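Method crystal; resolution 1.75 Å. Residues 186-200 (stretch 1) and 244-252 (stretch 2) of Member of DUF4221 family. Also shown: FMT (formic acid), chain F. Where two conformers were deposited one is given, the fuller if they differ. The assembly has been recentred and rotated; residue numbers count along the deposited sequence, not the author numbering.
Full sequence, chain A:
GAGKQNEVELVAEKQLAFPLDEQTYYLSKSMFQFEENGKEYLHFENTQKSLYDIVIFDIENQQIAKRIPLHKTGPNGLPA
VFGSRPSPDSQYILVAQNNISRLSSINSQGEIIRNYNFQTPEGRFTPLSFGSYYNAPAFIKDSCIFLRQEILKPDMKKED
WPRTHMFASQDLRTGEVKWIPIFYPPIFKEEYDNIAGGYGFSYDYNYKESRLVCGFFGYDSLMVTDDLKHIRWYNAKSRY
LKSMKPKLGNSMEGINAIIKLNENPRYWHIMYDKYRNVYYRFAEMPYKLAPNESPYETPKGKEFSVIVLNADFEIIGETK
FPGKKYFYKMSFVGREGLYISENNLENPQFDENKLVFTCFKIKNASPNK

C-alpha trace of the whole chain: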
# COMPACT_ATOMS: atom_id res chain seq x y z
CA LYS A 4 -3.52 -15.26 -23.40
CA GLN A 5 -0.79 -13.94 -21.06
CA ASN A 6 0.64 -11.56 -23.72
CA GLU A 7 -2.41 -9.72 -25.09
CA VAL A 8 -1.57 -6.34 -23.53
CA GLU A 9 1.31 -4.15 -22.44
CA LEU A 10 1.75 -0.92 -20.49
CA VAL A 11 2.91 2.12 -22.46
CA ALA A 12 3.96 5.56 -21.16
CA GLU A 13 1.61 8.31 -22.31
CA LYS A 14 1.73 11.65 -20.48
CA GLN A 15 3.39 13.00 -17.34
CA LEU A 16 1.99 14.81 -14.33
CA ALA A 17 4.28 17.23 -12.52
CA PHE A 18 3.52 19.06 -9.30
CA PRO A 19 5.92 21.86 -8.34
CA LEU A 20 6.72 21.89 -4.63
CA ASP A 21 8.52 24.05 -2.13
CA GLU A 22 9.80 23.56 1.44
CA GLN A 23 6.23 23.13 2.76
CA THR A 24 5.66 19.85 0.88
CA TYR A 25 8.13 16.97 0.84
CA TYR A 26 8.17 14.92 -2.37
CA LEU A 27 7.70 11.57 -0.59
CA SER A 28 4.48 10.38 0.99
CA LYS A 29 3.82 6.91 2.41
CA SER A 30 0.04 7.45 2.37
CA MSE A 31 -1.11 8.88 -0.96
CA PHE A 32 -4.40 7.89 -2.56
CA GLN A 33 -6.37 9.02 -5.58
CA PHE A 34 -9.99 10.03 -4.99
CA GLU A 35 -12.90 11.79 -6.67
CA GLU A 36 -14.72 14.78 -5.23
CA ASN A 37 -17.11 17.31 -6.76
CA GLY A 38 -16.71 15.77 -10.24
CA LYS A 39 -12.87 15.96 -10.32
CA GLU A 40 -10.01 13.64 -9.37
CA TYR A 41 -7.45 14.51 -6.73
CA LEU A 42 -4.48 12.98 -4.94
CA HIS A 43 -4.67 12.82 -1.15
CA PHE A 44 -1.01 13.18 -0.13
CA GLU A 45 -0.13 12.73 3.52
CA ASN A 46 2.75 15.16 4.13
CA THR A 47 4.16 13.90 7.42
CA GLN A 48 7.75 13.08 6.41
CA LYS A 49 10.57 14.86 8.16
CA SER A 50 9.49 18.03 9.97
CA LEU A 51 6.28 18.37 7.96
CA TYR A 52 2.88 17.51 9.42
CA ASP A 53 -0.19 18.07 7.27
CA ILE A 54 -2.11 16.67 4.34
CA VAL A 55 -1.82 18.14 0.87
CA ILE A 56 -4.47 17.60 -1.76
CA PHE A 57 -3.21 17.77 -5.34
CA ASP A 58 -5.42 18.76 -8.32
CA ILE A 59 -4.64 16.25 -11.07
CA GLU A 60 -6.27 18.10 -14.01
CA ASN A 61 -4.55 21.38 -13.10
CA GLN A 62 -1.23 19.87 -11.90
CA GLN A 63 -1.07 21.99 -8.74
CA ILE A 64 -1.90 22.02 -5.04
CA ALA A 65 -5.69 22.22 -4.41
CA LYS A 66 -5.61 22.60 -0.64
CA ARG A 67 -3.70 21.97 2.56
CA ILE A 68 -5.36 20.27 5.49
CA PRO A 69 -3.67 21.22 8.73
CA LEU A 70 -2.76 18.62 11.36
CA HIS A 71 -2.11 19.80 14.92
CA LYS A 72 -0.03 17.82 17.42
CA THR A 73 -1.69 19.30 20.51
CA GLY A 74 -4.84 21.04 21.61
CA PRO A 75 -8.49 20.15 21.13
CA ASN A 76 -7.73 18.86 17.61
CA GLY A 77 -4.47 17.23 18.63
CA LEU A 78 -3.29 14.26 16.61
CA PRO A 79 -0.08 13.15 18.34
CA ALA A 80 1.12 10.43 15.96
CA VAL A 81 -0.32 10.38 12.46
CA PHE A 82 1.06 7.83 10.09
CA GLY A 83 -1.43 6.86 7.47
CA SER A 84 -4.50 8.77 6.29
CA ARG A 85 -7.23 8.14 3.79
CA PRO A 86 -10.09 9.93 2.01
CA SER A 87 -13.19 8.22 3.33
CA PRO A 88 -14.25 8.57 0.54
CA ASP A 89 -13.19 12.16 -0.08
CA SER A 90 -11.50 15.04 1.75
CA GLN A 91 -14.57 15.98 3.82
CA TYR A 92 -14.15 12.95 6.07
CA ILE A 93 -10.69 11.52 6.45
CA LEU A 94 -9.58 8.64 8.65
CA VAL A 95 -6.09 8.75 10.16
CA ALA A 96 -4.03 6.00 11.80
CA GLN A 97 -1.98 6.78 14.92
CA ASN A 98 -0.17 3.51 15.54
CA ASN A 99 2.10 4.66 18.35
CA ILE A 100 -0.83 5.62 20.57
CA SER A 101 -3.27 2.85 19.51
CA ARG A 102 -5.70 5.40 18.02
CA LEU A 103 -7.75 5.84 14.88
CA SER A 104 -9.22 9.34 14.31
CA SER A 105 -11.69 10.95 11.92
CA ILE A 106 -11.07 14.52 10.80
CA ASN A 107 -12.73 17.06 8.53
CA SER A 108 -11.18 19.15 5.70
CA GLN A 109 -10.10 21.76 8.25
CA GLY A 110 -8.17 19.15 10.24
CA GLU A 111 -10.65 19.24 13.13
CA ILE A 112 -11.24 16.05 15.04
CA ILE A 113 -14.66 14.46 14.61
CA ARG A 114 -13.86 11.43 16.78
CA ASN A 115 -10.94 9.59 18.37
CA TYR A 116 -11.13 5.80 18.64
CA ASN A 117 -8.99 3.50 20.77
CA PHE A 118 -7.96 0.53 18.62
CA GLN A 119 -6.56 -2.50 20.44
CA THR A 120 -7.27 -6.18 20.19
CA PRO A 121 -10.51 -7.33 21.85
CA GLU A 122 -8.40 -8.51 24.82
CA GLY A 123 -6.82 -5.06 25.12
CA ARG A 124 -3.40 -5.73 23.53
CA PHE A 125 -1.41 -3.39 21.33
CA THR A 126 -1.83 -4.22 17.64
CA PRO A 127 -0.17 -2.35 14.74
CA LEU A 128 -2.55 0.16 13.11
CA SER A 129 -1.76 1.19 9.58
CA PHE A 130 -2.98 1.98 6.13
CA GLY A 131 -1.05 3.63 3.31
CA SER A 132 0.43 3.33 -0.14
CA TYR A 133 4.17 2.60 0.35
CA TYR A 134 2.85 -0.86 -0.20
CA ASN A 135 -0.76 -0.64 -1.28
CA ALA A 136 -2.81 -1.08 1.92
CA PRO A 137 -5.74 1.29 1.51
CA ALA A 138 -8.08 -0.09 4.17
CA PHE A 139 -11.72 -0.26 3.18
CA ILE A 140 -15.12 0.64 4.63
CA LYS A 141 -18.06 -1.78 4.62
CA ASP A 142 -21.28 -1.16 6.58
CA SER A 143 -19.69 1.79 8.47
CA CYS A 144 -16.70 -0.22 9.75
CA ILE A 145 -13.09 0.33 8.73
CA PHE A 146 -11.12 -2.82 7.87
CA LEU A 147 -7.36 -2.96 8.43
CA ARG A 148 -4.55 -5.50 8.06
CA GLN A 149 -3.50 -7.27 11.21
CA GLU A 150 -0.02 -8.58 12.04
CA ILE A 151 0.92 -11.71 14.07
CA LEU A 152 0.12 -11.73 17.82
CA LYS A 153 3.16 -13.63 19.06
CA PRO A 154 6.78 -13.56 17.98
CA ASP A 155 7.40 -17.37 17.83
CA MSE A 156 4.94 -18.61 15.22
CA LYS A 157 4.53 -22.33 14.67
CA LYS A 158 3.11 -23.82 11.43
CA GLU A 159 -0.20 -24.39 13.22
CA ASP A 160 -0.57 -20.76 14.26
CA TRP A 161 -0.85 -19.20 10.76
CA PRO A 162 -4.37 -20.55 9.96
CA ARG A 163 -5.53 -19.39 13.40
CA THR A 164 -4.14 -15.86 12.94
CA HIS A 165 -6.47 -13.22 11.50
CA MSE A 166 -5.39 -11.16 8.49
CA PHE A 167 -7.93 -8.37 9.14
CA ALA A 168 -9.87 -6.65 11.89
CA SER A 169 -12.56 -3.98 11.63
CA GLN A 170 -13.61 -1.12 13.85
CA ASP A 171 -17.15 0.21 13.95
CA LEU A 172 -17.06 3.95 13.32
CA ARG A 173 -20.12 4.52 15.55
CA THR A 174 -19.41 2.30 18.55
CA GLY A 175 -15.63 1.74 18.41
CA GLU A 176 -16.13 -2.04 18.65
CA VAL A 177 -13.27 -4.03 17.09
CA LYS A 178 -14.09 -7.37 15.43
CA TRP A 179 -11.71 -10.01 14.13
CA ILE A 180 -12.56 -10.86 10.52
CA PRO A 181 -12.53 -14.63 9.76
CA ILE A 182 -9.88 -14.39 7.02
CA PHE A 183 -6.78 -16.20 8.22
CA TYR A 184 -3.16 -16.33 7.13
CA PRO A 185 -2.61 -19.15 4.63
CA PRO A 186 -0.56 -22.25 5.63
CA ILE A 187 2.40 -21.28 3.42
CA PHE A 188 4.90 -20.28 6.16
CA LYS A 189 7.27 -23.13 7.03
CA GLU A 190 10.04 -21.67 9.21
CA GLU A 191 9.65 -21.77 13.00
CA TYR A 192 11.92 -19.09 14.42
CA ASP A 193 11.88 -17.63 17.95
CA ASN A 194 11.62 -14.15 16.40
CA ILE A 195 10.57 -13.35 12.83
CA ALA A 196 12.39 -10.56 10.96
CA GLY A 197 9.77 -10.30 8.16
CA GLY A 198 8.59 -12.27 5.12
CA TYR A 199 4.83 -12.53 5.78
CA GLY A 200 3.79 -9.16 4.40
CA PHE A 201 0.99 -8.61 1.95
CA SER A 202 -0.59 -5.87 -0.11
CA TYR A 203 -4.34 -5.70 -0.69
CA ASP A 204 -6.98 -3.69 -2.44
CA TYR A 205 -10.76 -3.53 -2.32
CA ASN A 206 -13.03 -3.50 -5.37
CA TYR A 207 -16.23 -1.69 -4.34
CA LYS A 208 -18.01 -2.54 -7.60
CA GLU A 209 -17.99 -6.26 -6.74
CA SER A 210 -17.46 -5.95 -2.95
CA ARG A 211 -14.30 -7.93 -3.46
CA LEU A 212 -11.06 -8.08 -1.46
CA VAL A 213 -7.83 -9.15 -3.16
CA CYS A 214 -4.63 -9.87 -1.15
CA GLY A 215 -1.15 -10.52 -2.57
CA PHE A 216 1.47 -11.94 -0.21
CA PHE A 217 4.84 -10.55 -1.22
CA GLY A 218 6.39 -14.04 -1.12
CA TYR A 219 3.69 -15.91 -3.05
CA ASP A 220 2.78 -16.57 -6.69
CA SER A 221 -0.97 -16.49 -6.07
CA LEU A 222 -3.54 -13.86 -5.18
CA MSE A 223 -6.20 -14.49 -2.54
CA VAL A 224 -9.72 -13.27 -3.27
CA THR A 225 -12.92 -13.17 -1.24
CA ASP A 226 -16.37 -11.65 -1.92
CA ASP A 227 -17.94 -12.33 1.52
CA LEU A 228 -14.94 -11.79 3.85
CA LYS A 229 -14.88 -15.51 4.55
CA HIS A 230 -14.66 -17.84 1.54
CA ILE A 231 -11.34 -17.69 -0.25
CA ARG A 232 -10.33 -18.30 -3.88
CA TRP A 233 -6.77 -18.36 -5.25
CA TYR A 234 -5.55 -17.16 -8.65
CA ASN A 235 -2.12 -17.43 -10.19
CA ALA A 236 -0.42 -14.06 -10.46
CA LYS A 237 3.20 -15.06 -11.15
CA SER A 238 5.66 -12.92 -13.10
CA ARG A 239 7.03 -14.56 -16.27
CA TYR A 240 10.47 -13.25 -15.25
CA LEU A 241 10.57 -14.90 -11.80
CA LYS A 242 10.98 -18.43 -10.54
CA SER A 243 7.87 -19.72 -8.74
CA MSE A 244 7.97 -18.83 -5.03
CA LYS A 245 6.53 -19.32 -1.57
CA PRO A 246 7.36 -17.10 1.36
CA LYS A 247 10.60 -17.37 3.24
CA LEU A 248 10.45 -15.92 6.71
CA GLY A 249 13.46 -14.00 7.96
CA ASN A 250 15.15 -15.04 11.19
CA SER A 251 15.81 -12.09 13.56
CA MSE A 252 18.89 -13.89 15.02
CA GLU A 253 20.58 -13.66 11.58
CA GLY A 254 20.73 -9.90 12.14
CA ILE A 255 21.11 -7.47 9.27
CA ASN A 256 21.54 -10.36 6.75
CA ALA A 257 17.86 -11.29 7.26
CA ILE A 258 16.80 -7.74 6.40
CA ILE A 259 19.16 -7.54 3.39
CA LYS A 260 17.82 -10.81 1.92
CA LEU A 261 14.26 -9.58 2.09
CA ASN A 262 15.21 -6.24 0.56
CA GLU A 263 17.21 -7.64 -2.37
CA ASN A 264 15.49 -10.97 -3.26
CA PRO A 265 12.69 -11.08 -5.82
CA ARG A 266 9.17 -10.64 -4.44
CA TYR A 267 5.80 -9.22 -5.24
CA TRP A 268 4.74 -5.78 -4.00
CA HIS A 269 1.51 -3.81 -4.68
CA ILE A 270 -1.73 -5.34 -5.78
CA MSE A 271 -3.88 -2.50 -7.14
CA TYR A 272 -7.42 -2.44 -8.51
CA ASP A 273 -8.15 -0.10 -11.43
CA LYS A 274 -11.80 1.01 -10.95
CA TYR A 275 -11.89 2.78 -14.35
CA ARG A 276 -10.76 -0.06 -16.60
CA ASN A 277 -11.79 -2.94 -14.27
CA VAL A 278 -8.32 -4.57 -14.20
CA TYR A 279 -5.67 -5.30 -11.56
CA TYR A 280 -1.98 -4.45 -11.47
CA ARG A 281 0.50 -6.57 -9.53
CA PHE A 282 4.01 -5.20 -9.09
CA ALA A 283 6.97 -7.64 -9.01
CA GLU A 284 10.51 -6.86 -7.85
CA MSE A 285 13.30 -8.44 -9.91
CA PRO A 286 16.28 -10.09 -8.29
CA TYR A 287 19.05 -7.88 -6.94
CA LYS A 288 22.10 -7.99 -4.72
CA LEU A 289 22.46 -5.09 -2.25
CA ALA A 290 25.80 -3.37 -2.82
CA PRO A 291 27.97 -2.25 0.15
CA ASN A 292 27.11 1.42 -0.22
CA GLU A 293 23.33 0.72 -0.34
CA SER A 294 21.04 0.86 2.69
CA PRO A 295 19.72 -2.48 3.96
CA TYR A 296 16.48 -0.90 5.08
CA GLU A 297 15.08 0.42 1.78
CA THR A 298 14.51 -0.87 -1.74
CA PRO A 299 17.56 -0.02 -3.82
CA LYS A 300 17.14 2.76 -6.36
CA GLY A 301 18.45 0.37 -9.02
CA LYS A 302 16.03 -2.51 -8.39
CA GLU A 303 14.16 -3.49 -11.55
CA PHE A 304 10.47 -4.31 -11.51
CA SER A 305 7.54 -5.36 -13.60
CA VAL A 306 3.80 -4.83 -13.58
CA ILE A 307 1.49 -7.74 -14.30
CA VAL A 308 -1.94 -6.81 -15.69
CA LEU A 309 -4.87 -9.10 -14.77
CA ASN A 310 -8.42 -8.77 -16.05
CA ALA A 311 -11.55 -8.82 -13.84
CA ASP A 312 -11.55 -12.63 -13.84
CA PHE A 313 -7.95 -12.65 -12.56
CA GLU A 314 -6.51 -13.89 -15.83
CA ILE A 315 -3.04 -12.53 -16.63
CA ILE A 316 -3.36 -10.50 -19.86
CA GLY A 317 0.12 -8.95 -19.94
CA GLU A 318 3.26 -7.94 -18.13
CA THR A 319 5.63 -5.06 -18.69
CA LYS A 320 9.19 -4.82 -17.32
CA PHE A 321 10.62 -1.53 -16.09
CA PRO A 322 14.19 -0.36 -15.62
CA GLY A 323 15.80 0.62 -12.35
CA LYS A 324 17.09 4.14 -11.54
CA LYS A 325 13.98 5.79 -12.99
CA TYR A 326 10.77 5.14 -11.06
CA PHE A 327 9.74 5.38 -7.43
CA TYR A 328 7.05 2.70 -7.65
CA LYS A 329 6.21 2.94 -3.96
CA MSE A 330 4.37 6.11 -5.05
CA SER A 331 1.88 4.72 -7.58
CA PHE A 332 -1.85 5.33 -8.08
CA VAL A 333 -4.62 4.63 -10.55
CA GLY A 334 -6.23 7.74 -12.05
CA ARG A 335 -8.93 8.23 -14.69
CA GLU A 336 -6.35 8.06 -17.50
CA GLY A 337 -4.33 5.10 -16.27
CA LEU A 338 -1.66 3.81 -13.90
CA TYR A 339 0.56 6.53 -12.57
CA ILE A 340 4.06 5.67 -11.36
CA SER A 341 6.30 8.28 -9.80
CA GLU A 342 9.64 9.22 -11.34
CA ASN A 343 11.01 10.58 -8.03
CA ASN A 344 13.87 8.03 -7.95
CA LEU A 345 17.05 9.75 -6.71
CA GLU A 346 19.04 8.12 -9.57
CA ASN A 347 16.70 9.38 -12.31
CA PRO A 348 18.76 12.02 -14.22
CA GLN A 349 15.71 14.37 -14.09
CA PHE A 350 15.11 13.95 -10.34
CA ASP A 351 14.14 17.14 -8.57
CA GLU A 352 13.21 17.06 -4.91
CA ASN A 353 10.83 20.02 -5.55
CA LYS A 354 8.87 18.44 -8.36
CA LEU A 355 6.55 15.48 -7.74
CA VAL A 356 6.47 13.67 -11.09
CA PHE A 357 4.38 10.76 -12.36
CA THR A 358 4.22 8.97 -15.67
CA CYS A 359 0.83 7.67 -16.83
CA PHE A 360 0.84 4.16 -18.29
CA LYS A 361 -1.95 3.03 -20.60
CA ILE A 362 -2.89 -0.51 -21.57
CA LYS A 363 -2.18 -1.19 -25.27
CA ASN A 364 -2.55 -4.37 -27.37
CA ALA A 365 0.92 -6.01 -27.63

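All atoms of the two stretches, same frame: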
# COMPACT_ATOMS: atom_id res chain seq x y z
N PRO A 186 -1.58 -21.33 5.07
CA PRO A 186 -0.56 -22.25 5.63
C PRO A 186 0.63 -22.41 4.69
O PRO A 186 0.94 -23.53 4.26
CB PRO A 186 -1.33 -23.56 5.78
CG PRO A 186 -2.31 -23.54 4.64
CD PRO A 186 -2.74 -22.08 4.54
N ILE A 187 1.28 -21.30 4.38
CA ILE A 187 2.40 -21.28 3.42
C ILE A 187 3.72 -20.84 4.06
O ILE A 187 4.67 -20.54 3.34
CB ILE A 187 2.08 -20.38 2.19
CG1 ILE A 187 1.90 -18.90 2.60
CG2 ILE A 187 0.84 -20.89 1.47
CD1 ILE A 187 1.50 -17.95 1.43
N PHE A 188 3.75 -20.76 5.40
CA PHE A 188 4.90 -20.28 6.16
C PHE A 188 5.48 -21.45 6.95
O PHE A 188 4.85 -21.95 7.88
CB PHE A 188 4.48 -19.15 7.08
CG PHE A 188 3.82 -18.03 6.35
CD1 PHE A 188 4.59 -17.11 5.65
CD2 PHE A 188 2.45 -17.92 6.32
CE1 PHE A 188 3.99 -16.09 4.94
CE2 PHE A 188 1.84 -16.88 5.63
CZ PHE A 188 2.61 -15.98 4.93
N LYS A 189 6.68 -21.87 6.57
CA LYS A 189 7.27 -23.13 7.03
C LYS A 189 8.27 -22.98 8.18
O LYS A 189 8.41 -23.86 9.02
CB LYS A 189 7.97 -23.81 5.85
CG LYS A 189 7.09 -23.98 4.60
CD LYS A 189 5.69 -24.52 4.95
CE LYS A 189 5.04 -25.28 3.78
NZ LYS A 189 4.78 -24.42 2.60
N GLU A 190 8.98 -21.86 8.22
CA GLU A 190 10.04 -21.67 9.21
C GLU A 190 9.47 -21.39 10.60
O GLU A 190 8.49 -20.66 10.73
CB GLU A 190 10.99 -20.54 8.81
CG GLU A 190 11.75 -20.80 7.52
CD GLU A 190 10.96 -20.48 6.27
OE1 GLU A 190 9.98 -19.70 6.36
OE2 GLU A 190 11.32 -21.01 5.18
N GLU A 191 10.10 -21.96 11.62
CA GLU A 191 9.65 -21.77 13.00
C GLU A 191 10.77 -21.15 13.82
O GLU A 191 11.51 -21.84 14.52
CB GLU A 191 9.18 -23.10 13.59
CG GLU A 191 7.90 -23.62 12.92
CD GLU A 191 7.35 -24.89 13.54
OE1 GLU A 191 8.16 -25.71 14.03
OE2 GLU A 191 6.11 -25.10 13.52
N TYR A 192 10.89 -19.84 13.71
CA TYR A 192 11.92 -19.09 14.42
C TYR A 192 11.38 -18.54 15.76
O TYR A 192 10.17 -18.38 15.93
CB TYR A 192 12.42 -17.94 13.55
CG TYR A 192 13.05 -18.36 12.23
CD1 TYR A 192 14.03 -19.35 12.16
CD2 TYR A 192 12.68 -17.73 11.04
CE1 TYR A 192 14.62 -19.71 10.94
CE2 TYR A 192 13.27 -18.08 9.82
CZ TYR A 192 14.22 -19.07 9.78
OH TYR A 192 14.78 -19.40 8.56
N ASP A 193 12.28 -18.27 16.70
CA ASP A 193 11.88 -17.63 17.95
C ASP A 193 11.38 -16.22 17.71
O ASP A 193 10.46 -15.79 18.38
CB ASP A 193 13.04 -17.59 18.94
CG ASP A 193 13.32 -18.94 19.59
OD1 ASP A 193 12.38 -19.75 19.73
OD2 ASP A 193 14.49 -19.16 19.97
N ASN A 194 12.01 -15.51 16.77
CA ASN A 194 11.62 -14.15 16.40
C ASN A 194 11.77 -13.91 14.90
O ASN A 194 12.86 -14.07 14.31
CB ASN A 194 12.43 -13.12 17.19
CG ASN A 194 12.17 -13.21 18.71
OD1 ASN A 194 11.30 -12.52 19.25
ND2 ASN A 194 12.91 -14.08 19.39
N ILE A 195 10.66 -13.50 14.28
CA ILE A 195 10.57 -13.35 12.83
C ILE A 195 10.96 -11.94 12.44
O ILE A 195 10.45 -10.96 13.01
CB ILE A 195 9.13 -13.65 12.33
CG1 ILE A 195 8.79 -15.12 12.56
CG2 ILE A 195 8.98 -13.30 10.83
CD1 ILE A 195 7.29 -15.37 12.52
N ALA A 196 11.84 -11.84 11.45
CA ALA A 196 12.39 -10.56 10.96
C ALA A 196 11.53 -9.95 9.85
O ALA A 196 11.57 -8.73 9.64
CB ALA A 196 13.83 -10.76 10.44
N GLY A 197 10.77 -10.78 9.16
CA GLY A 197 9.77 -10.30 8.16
C GLY A 197 9.44 -11.47 7.26
O GLY A 197 9.78 -12.61 7.60
N GLY A 198 8.83 -11.21 6.11
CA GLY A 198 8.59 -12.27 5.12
C GLY A 198 7.12 -12.65 4.94
O GLY A 198 6.77 -13.35 4.01
N TYR A 199 6.25 -12.16 5.83
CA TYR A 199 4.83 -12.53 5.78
C TYR A 199 3.94 -11.35 5.40
O TYR A 199 2.73 -11.41 5.56
CB TYR A 199 4.36 -13.16 7.10
CG TYR A 199 4.47 -12.28 8.30
CD1 TYR A 199 5.64 -12.21 9.04
CD2 TYR A 199 3.38 -11.51 8.73
CE1 TYR A 199 5.75 -11.40 10.15
CE2 TYR A 199 3.50 -10.68 9.84
CZ TYR A 199 4.69 -10.63 10.55
OH TYR A 199 4.85 -9.84 11.66
N GLY A 200 4.53 -10.33 4.81
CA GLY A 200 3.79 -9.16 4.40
C GLY A 200 2.88 -9.43 3.22
O GLY A 200 3.12 -10.35 2.40
N MSE A 244 7.56 -19.00 -6.43
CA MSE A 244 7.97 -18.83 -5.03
C MSE A 244 6.87 -19.05 -4.00
O MSE A 244 5.66 -18.92 -4.29
CB MSE A 244 8.57 -17.42 -4.83
CG MSE A 244 7.59 -16.30 -4.96
SE MSE A 244 8.37 -14.54 -4.53
CE MSE A 244 9.56 -14.42 -5.97
N LYS A 245 7.33 -19.38 -2.80
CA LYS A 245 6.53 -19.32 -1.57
C LYS A 245 7.32 -18.52 -0.54
O LYS A 245 8.54 -18.34 -0.69
CB LYS A 245 6.20 -20.73 -1.04
CG LYS A 245 5.52 -21.65 -2.06
CD LYS A 245 4.25 -22.37 -1.52
CE LYS A 245 4.54 -23.41 -0.45
NZ LYS A 245 3.31 -24.21 -0.10
N PRO A 246 6.64 -17.99 0.49
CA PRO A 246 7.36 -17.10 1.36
C PRO A 246 8.47 -17.76 2.13
O PRO A 246 8.47 -18.97 2.36
CB PRO A 246 6.26 -16.55 2.31
CG PRO A 246 4.99 -16.77 1.57
CD PRO A 246 5.21 -18.04 0.84
N LYS A 247 9.45 -16.94 2.46
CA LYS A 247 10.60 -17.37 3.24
C LYS A 247 10.70 -16.36 4.37
O LYS A 247 11.05 -15.20 4.15
CB LYS A 247 11.89 -17.37 2.41
CG LYS A 247 12.87 -18.50 2.79
CD LYS A 247 13.74 -18.20 4.00
CE LYS A 247 15.16 -17.77 3.61
NZ LYS A 247 15.47 -16.33 3.90
N LEU A 248 10.37 -16.81 5.57
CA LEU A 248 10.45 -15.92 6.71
C LEU A 248 11.91 -15.60 7.02
O LEU A 248 12.77 -16.46 6.91
CB LEU A 248 9.77 -16.55 7.91
CG LEU A 248 8.26 -16.83 7.77
CD1 LEU A 248 7.76 -17.53 9.03
CD2 LEU A 248 7.46 -15.53 7.54
N GLY A 249 12.16 -14.38 7.45
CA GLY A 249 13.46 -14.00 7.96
C GLY A 249 13.60 -14.34 9.44
O GLY A 249 12.64 -14.24 10.20
N ASN A 250 14.80 -14.75 9.81
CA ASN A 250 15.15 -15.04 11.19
C ASN A 250 15.82 -13.82 11.83
O ASN A 250 16.87 -13.39 11.36
CB ASN A 250 16.10 -16.23 11.20
CG ASN A 250 16.51 -16.63 12.59
OD1 ASN A 250 16.15 -15.99 13.58
ND2 ASN A 250 17.28 -17.70 12.68
N SER A 251 15.23 -13.26 12.88
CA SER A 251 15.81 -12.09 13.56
C SER A 251 17.24 -12.32 14.06
O SER A 251 18.06 -11.40 14.03
CB SER A 251 14.93 -11.62 14.73
OG SER A 251 13.77 -10.97 14.24
N MSE A 252 17.56 -13.53 14.50
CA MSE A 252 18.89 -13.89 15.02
C MSE A 252 19.99 -13.81 13.96
O MSE A 252 21.17 -13.80 14.29
CB MSE A 252 18.87 -15.31 15.61
CG MSE A 252 18.68 -15.35 17.13
SE MSE A 252 18.44 -17.16 17.80
CE MSE A 252 19.57 -18.14 16.53
C FMT F . 7.64 -8.53 4.40
O1 FMT F . 8.32 -8.44 5.43
O2 FMT F . 7.25 -9.60 3.95
O HOH W 1 8.01 -20.05 4.91
O HOH W 2 14.83 -16.43 16.03

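Two loop-rich segments, at least 48 residues apart in sequence wherever they touch, bury 960 Å² between them with very little regular structure. Leu248 is the hub, with the largest covered area of any residue here. Its CA-to-CB bond points toward stretch 1, and the m,t rotamer sets its two methyls among Phe188, Ile195 and Tyr199: Leu248 CD2 lies 3.8 Å from Phe188 CD1 and 3.9 Å from Tyr199 CB, and Leu248 CD1 lies 4.1 Å from Ile195 CD1. A branched aliphatic end suits a pocket lined from several directions.

Phe188 leaves its backbone sideways, but chi1 of -56° (m) brings the ring in, so that CE1 also meets Pro246 CB at 3.5 Å. The proline is buried, and its compact ring further receives Ile187, whose p,t side chain places CD1 3.7 Å from Pro246 CG. This packing has a cost: Ile187 O is buried without a polar partner, its nearest neighbour across the contact being Pro246 CD at 3.6 Å.

Polar groups fix the register around this apolar centre. Glu190 folds its chain, m then p, and OE1 accepts a hydrogen bond from Leu248 N at 3.0 Å; a carboxylate thus serves a backbone NH that no strand partner satisfies. Water 1 extends the arrangement, donating to Glu190 OE1 (2.5 Å) and Pro246 O (2.8 Å) while accepting from Lys189 N (2.8 Å). Further out, Lys189 NZ and Lys245 NZ approach to 3.1 Å, a like-charge pair that offers no hydrogen bond, at an exposed margin.

A short antiparallel pairing follows. Ala196 N donates to Gly249 O at 2.8 Å, nearly straight at 178°, and Gly249 N donates to Gly197 O at 3.0 Å. Small residues fit this close approach: a CB on Gly249 would sit a tight 3.2 Å from Ala196 CB. At Gly198, the backbone angles themselves call for glycine, and a CB would clash with Lys247 O at 2.7 Å. Its NH instead binds formic acid, Gly198 N to FMT O1 at 2.9 Å.

Tyr192, chi1 m, lays one ring face against Asn250, whose CB stands 3.5 Å from the Tyr192 ring centroid, almost on the normal. The t rotamer of Asn250 leaves OD1 to accept from Met252 N at 3.0 Å and from water 2 at 2.8 Å; that water in turn accepts from Asn194 N at 3.1 Å. Ser251 closes the contact: its N donates to Asn194 O at 2.9 Å, and with chi1 at -74° (m) its OG adds a weak bond to Asn194 O at 3.2 Å.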